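Local coordinates for protein interleukin-20 receptor subunit beta (Homo sapiens, PDB 6DF3) that pairs with IL20RA to form a receptor for the cytokines IL19, IL20 and IL24, or with IL22RA1 for IL20 and IL24, at residues L7-L18 and L93-L104. The protein carries 1 engineered substitution. Numbering follows the deposited sequence.
Engineered in segment 93-104: Gln100 (natural residue Asn).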
loop_
_atom_site.group_PDB
_atom_site.type_symbol
_atom_site.label_atom_id
_atom_site.label_comp_id
_atom_site.label_asym_id
_atom_site.label_seq_id
_atom_site.Cartn_x
_atom_site.Cartn_y
_atom_site.Cartn_z
ATOM N N LEU C 7 33.120 6.206 1.734
ATOM C CA LEU C 7 31.744 5.834 1.541
ATOM C C LEU C 7 30.870 7.014 1.800
ATOM O O LEU C 7 31.048 7.694 2.837
ATOM C CB LEU C 7 31.304 4.772 2.525
ATOM C CG LEU C 7 31.593 3.360 2.044
ATOM C CD1 LEU C 7 33.070 3.122 1.866
ATOM C CD2 LEU C 7 31.011 2.377 3.009
ATOM N N SER C 8 29.930 7.244 0.880
ATOM C CA SER C 8 28.894 8.238 1.086
ATOM C C SER C 8 27.578 7.852 0.348
ATOM O O SER C 8 27.585 7.020 -0.539
ATOM C CB SER C 8 29.425 9.647 0.686
ATOM O OG SER C 8 29.396 9.815 -0.724
ATOM N N VAL C 9 26.462 8.449 0.751
ATOM C CA VAL C 9 25.199 8.304 0.043
ATOM C C VAL C 9 24.828 9.637 -0.619
ATOM O O VAL C 9 24.659 10.608 0.063
ATOM C CB VAL C 9 24.059 7.847 0.993
ATOM C CG1 VAL C 9 22.753 7.683 0.219
ATOM C CG2 VAL C 9 24.397 6.500 1.663
ATOM N N LEU C 10 24.652 9.642 -1.931
ATOM C CA LEU C 10 23.961 10.682 -2.656
ATOM C C LEU C 10 22.476 10.292 -2.851
ATOM O O LEU C 10 22.164 9.331 -3.559
ATOM C CB LEU C 10 24.613 10.878 -4.017
ATOM C CG LEU C 10 23.971 11.896 -4.970
ATOM C CD1 LEU C 10 24.098 13.268 -4.333
ATOM C CD2 LEU C 10 24.681 11.850 -6.318
ATOM N N SER C 11 21.588 11.051 -2.221
ATOM C CA SER C 11 20.193 10.805 -2.285
ATOM C C SER C 11 19.521 12.017 -2.869
ATOM O O SER C 11 19.473 13.053 -2.226
ATOM C CB SER C 11 19.579 10.459 -0.925
ATOM O OG SER C 11 18.129 10.434 -0.983
ATOM N N THR C 12 18.941 11.800 -4.052
ATOM C CA THR C 12 18.313 12.780 -4.893
ATOM C C THR C 12 16.877 12.314 -5.210
ATOM O O THR C 12 16.715 11.211 -5.786
ATOM C CB THR C 12 19.048 12.845 -6.243
ATOM O OG1 THR C 12 20.388 13.226 -5.996
ATOM C CG2 THR C 12 18.441 13.917 -7.057
ATOM N N ASN C 13 15.887 13.152 -4.882
ATOM C CA ASN C 13 14.434 12.854 -5.133
ATOM C C ASN C 13 14.040 11.371 -4.802
ATOM O O ASN C 13 13.574 10.610 -5.666
ATOM C CB ASN C 13 14.103 13.209 -6.572
ATOM C CG ASN C 13 14.028 14.690 -6.782
ATOM O OD1 ASN C 13 13.713 15.458 -5.863
ATOM N ND2 ASN C 13 14.358 15.118 -7.978
ATOM N N MET C 14 14.364 10.954 -3.585
ATOM C CA MET C 14 14.117 9.548 -3.103
ATOM C C MET C 14 14.797 8.443 -3.836
ATOM O O MET C 14 14.478 7.296 -3.606
ATOM C CB MET C 14 12.615 9.255 -2.973
ATOM C CG MET C 14 11.949 10.182 -1.995
ATOM S SD MET C 14 12.387 9.938 -0.200
ATOM C CE MET C 14 11.367 8.490 0.148
ATOM N N LYS C 15 15.792 8.744 -4.671
ATOM C CA LYS C 15 16.712 7.718 -5.196
ATOM C C LYS C 15 18.031 7.725 -4.398
ATOM O O LYS C 15 18.744 8.754 -4.388
ATOM C CB LYS C 15 17.024 8.015 -6.656
ATOM C CG LYS C 15 17.825 6.900 -7.274
ATOM C CD LYS C 15 18.269 7.251 -8.689
ATOM C CE LYS C 15 19.025 6.072 -9.288
ATOM N NZ LYS C 15 19.957 6.507 -10.360
ATOM N N HIS C 16 18.381 6.624 -3.734
ATOM C CA HIS C 16 19.577 6.610 -2.898
ATOM C C HIS C 16 20.702 5.783 -3.474
ATOM O O HIS C 16 20.602 4.551 -3.585
ATOM C CB HIS C 16 19.262 6.142 -1.488
ATOM C CG HIS C 16 17.888 6.462 -1.043
ATOM N ND1 HIS C 16 17.417 7.758 -0.956
ATOM C CD2 HIS C 16 16.870 5.646 -0.613
ATOM C CE1 HIS C 16 16.132 7.721 -0.592
ATOM N NE2 HIS C 16 15.777 6.449 -0.367
ATOM N N LEU C 17 21.809 6.476 -3.757
ATOM C CA LEU C 17 23.018 5.897 -4.334
ATOM C C LEU C 17 24.131 5.788 -3.297
ATOM O O LEU C 17 24.582 6.790 -2.816
ATOM C CB LEU C 17 23.515 6.804 -5.479
ATOM C CG LEU C 17 23.475 6.401 -6.932
ATOM C CD1 LEU C 17 24.331 7.351 -7.831
ATOM C CD2 LEU C 17 23.959 4.974 -7.104
ATOM N N LEU C 18 24.572 4.589 -2.952
ATOM C CA LEU C 18 25.767 4.418 -2.121
ATOM C C LEU C 18 26.967 4.443 -3.049
ATOM O O LEU C 18 26.836 3.960 -4.181
ATOM C CB LEU C 18 25.712 3.109 -1.343
ATOM C CG LEU C 18 26.936 2.753 -0.475
ATOM C CD1 LEU C 18 27.008 3.754 0.648
ATOM C CD2 LEU C 18 26.820 1.339 0.050
ATOM N N LEU C 93 29.627 2.701 6.372
ATOM C CA LEU C 93 29.290 4.127 6.204
ATOM C C LEU C 93 29.367 4.862 7.569
ATOM O O LEU C 93 28.836 4.384 8.533
ATOM C CB LEU C 93 27.893 4.247 5.583
ATOM C CG LEU C 93 27.319 5.604 5.321
ATOM C CD1 LEU C 93 28.051 6.188 4.161
ATOM C CD2 LEU C 93 25.813 5.513 5.050
ATOM N N LYS C 94 30.026 6.009 7.609
ATOM C CA LYS C 94 30.414 6.684 8.856
ATOM C C LYS C 94 29.158 7.192 9.568
ATOM O O LYS C 94 28.955 6.840 10.723
ATOM C CB LYS C 94 31.390 7.860 8.578
ATOM C CG LYS C 94 32.144 8.364 9.817
ATOM C CD LYS C 94 33.081 9.564 9.555
ATOM C CE LYS C 94 34.167 9.303 8.493
ATOM N NZ LYS C 94 35.105 8.171 8.767
ATOM N N HIS C 95 28.308 7.935 8.839
ATOM C CA HIS C 95 27.047 8.435 9.349
ATOM C C HIS C 95 25.880 7.728 8.714
ATOM O O HIS C 95 25.705 7.752 7.503
ATOM C CB HIS C 95 26.957 9.947 9.123
ATOM C CG HIS C 95 28.045 10.690 9.856
ATOM N ND1 HIS C 95 29.098 11.319 9.208
ATOM C CD2 HIS C 95 28.298 10.805 11.188
ATOM C CE1 HIS C 95 29.913 11.841 10.107
ATOM N NE2 HIS C 95 29.450 11.548 11.314
ATOM N N PRO C 96 25.084 7.054 9.531
ATOM C CA PRO C 96 23.922 6.323 9.101
ATOM C C PRO C 96 23.009 7.181 8.208
ATOM O O PRO C 96 22.876 8.356 8.421
ATOM C CB PRO C 96 23.213 6.072 10.439
ATOM C CG PRO C 96 24.324 5.903 11.402
ATOM C CD PRO C 96 25.239 7.003 11.000
ATOM N N PHE C 97 22.451 6.613 7.173
ATOM C CA PHE C 97 21.602 7.354 6.235
ATOM C C PHE C 97 20.068 7.222 6.560
ATOM O O PHE C 97 19.531 6.097 6.722
ATOM C CB PHE C 97 21.791 6.781 4.828
ATOM C CG PHE C 97 20.950 7.481 3.803
ATOM C CD1 PHE C 97 21.266 8.799 3.443
ATOM C CD2 PHE C 97 19.806 6.860 3.273
ATOM C CE1 PHE C 97 20.461 9.472 2.547
ATOM C CE2 PHE C 97 19.015 7.514 2.353
ATOM C CZ PHE C 97 19.318 8.828 2.001
ATOM N N ASN C 98 19.382 8.357 6.544
ATOM C CA ASN C 98 17.995 8.504 6.738
ATOM C C ASN C 98 17.416 9.196 5.496
ATOM O O ASN C 98 17.727 10.380 5.210
ATOM C CB ASN C 98 17.710 9.343 7.996
ATOM C CG ASN C 98 16.202 9.302 8.408
ATOM O OD1 ASN C 98 15.300 9.271 7.551
ATOM N ND2 ASN C 98 15.938 9.292 9.706
ATOM N N ARG C 99 16.454 8.540 4.829
ATOM C CA ARG C 99 15.852 9.139 3.653
ATOM C C ARG C 99 15.119 10.471 3.919
ATOM O O ARG C 99 14.799 11.119 2.986
ATOM C CB ARG C 99 14.955 8.168 2.915
ATOM C CG ARG C 99 13.638 7.855 3.643
ATOM C CD ARG C 99 12.959 6.632 3.019
ATOM N NE ARG C 99 11.670 6.403 3.659
ATOM C CZ ARG C 99 10.773 5.531 3.254
ATOM N NH1 ARG C 99 10.950 4.844 2.138
ATOM N NH2 ARG C 99 9.673 5.381 3.972
ATOM N N GLN C 100 14.794 10.812 5.162
ATOM C CA GLN C 100 14.292 12.140 5.544
ATOM C C GLN C 100 15.228 13.260 4.975
ATOM O O GLN C 100 14.820 14.325 4.712
ATOM C CB GLN C 100 14.228 12.183 7.080
ATOM C CG GLN C 100 13.756 13.469 7.779
ATOM C CD GLN C 100 12.232 13.556 7.814
ATOM O OE1 GLN C 100 11.545 12.584 8.174
ATOM N NE2 GLN C 100 11.689 14.714 7.436
ATOM N N SER C 101 16.501 12.969 4.798
ATOM C CA SER C 101 17.429 13.937 4.300
ATOM C C SER C 101 17.576 13.895 2.786
ATOM O O SER C 101 18.476 14.504 2.285
ATOM C CB SER C 101 18.760 13.717 4.985
ATOM O OG SER C 101 19.373 12.579 4.376
ATOM N N THR C 102 16.698 13.218 2.033
ATOM C CA THR C 102 16.855 13.208 0.583
ATOM C C THR C 102 16.859 14.671 -0.022
ATOM O O THR C 102 16.281 15.597 0.591
ATOM C CB THR C 102 15.858 12.378 -0.096
ATOM O OG1 THR C 102 16.251 12.133 -1.432
ATOM C CG2 THR C 102 14.466 12.999 -0.081
ATOM N N ILE C 103 17.532 14.870 -1.170
ATOM C CA ILE C 103 17.573 16.203 -1.810
ATOM C C ILE C 103 16.350 16.299 -2.712
ATOM O O ILE C 103 16.265 15.613 -3.697
ATOM C CB ILE C 103 18.864 16.433 -2.603
ATOM C CG1 ILE C 103 20.049 16.414 -1.619
ATOM C CG2 ILE C 103 18.763 17.746 -3.393
ATOM C CD1 ILE C 103 21.428 16.338 -2.244
ATOM N N LEU C 104 15.414 17.157 -2.357
ATOM C CA LEU C 104 14.199 17.372 -3.188
ATOM C C LEU C 104 14.483 18.587 -4.038
ATOM O O LEU C 104 14.686 19.704 -3.499
ATOM C CB LEU C 104 12.968 17.661 -2.320
ATOM C CG LEU C 104 12.499 16.541 -1.390
ATOM C CD1 LEU C 104 11.095 16.823 -0.866
ATOM C CD2 LEU C 104 12.507 15.207 -2.105
HETATM O O HOH W 1 31.688 7.141 5.241
HETATM O O HOH W 2 13.317 5.056 0.027
#
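CG1 of Val9 sits over one face of the Phe97 ring, 3.8 Å from the centroid in a CH-pi contact, and Phe97 CE2 lies over a face of the His16 imidazole, the ring planes oblique at 54°. The backbone O of Met14 lies over the opposite imidazole face, and in plane at the edges are Ser11 OG, 2.8 Å from His16 ND1, and a water on NE2 shared with Arg99 NH1. The contact joins the two sheets of the first fibronectin type III domain: the hairpin 8-12/15-18 faces the end of strand 86-98. Phe97 carries its ring out opposite the backbone N (chi1 180°), which brings CZ to 3.4 Å from Ser11 CB. Were Phe97 an alanine, Val9 CG1 would probably lose its aromatic face and the His16 imidazole the CE2 contact on one side, leaving a gap between the two sheets. Met14 CE touches Arg99 CD, and Arg99 NE hydrogen-bonds Thr72 OG1. After Arg99 the chain heads for the second domain, and the backbones of Thr12 and Ile103 form a single bridge: Ile103 N donates to Ser11 O, and Asn13 N to Ile103 O. Beside this bridge, Thr102 OG1 hydrogen-bonds Ser11 OG at 2.6 Å and accepts from Met14 N at 3.1 Å.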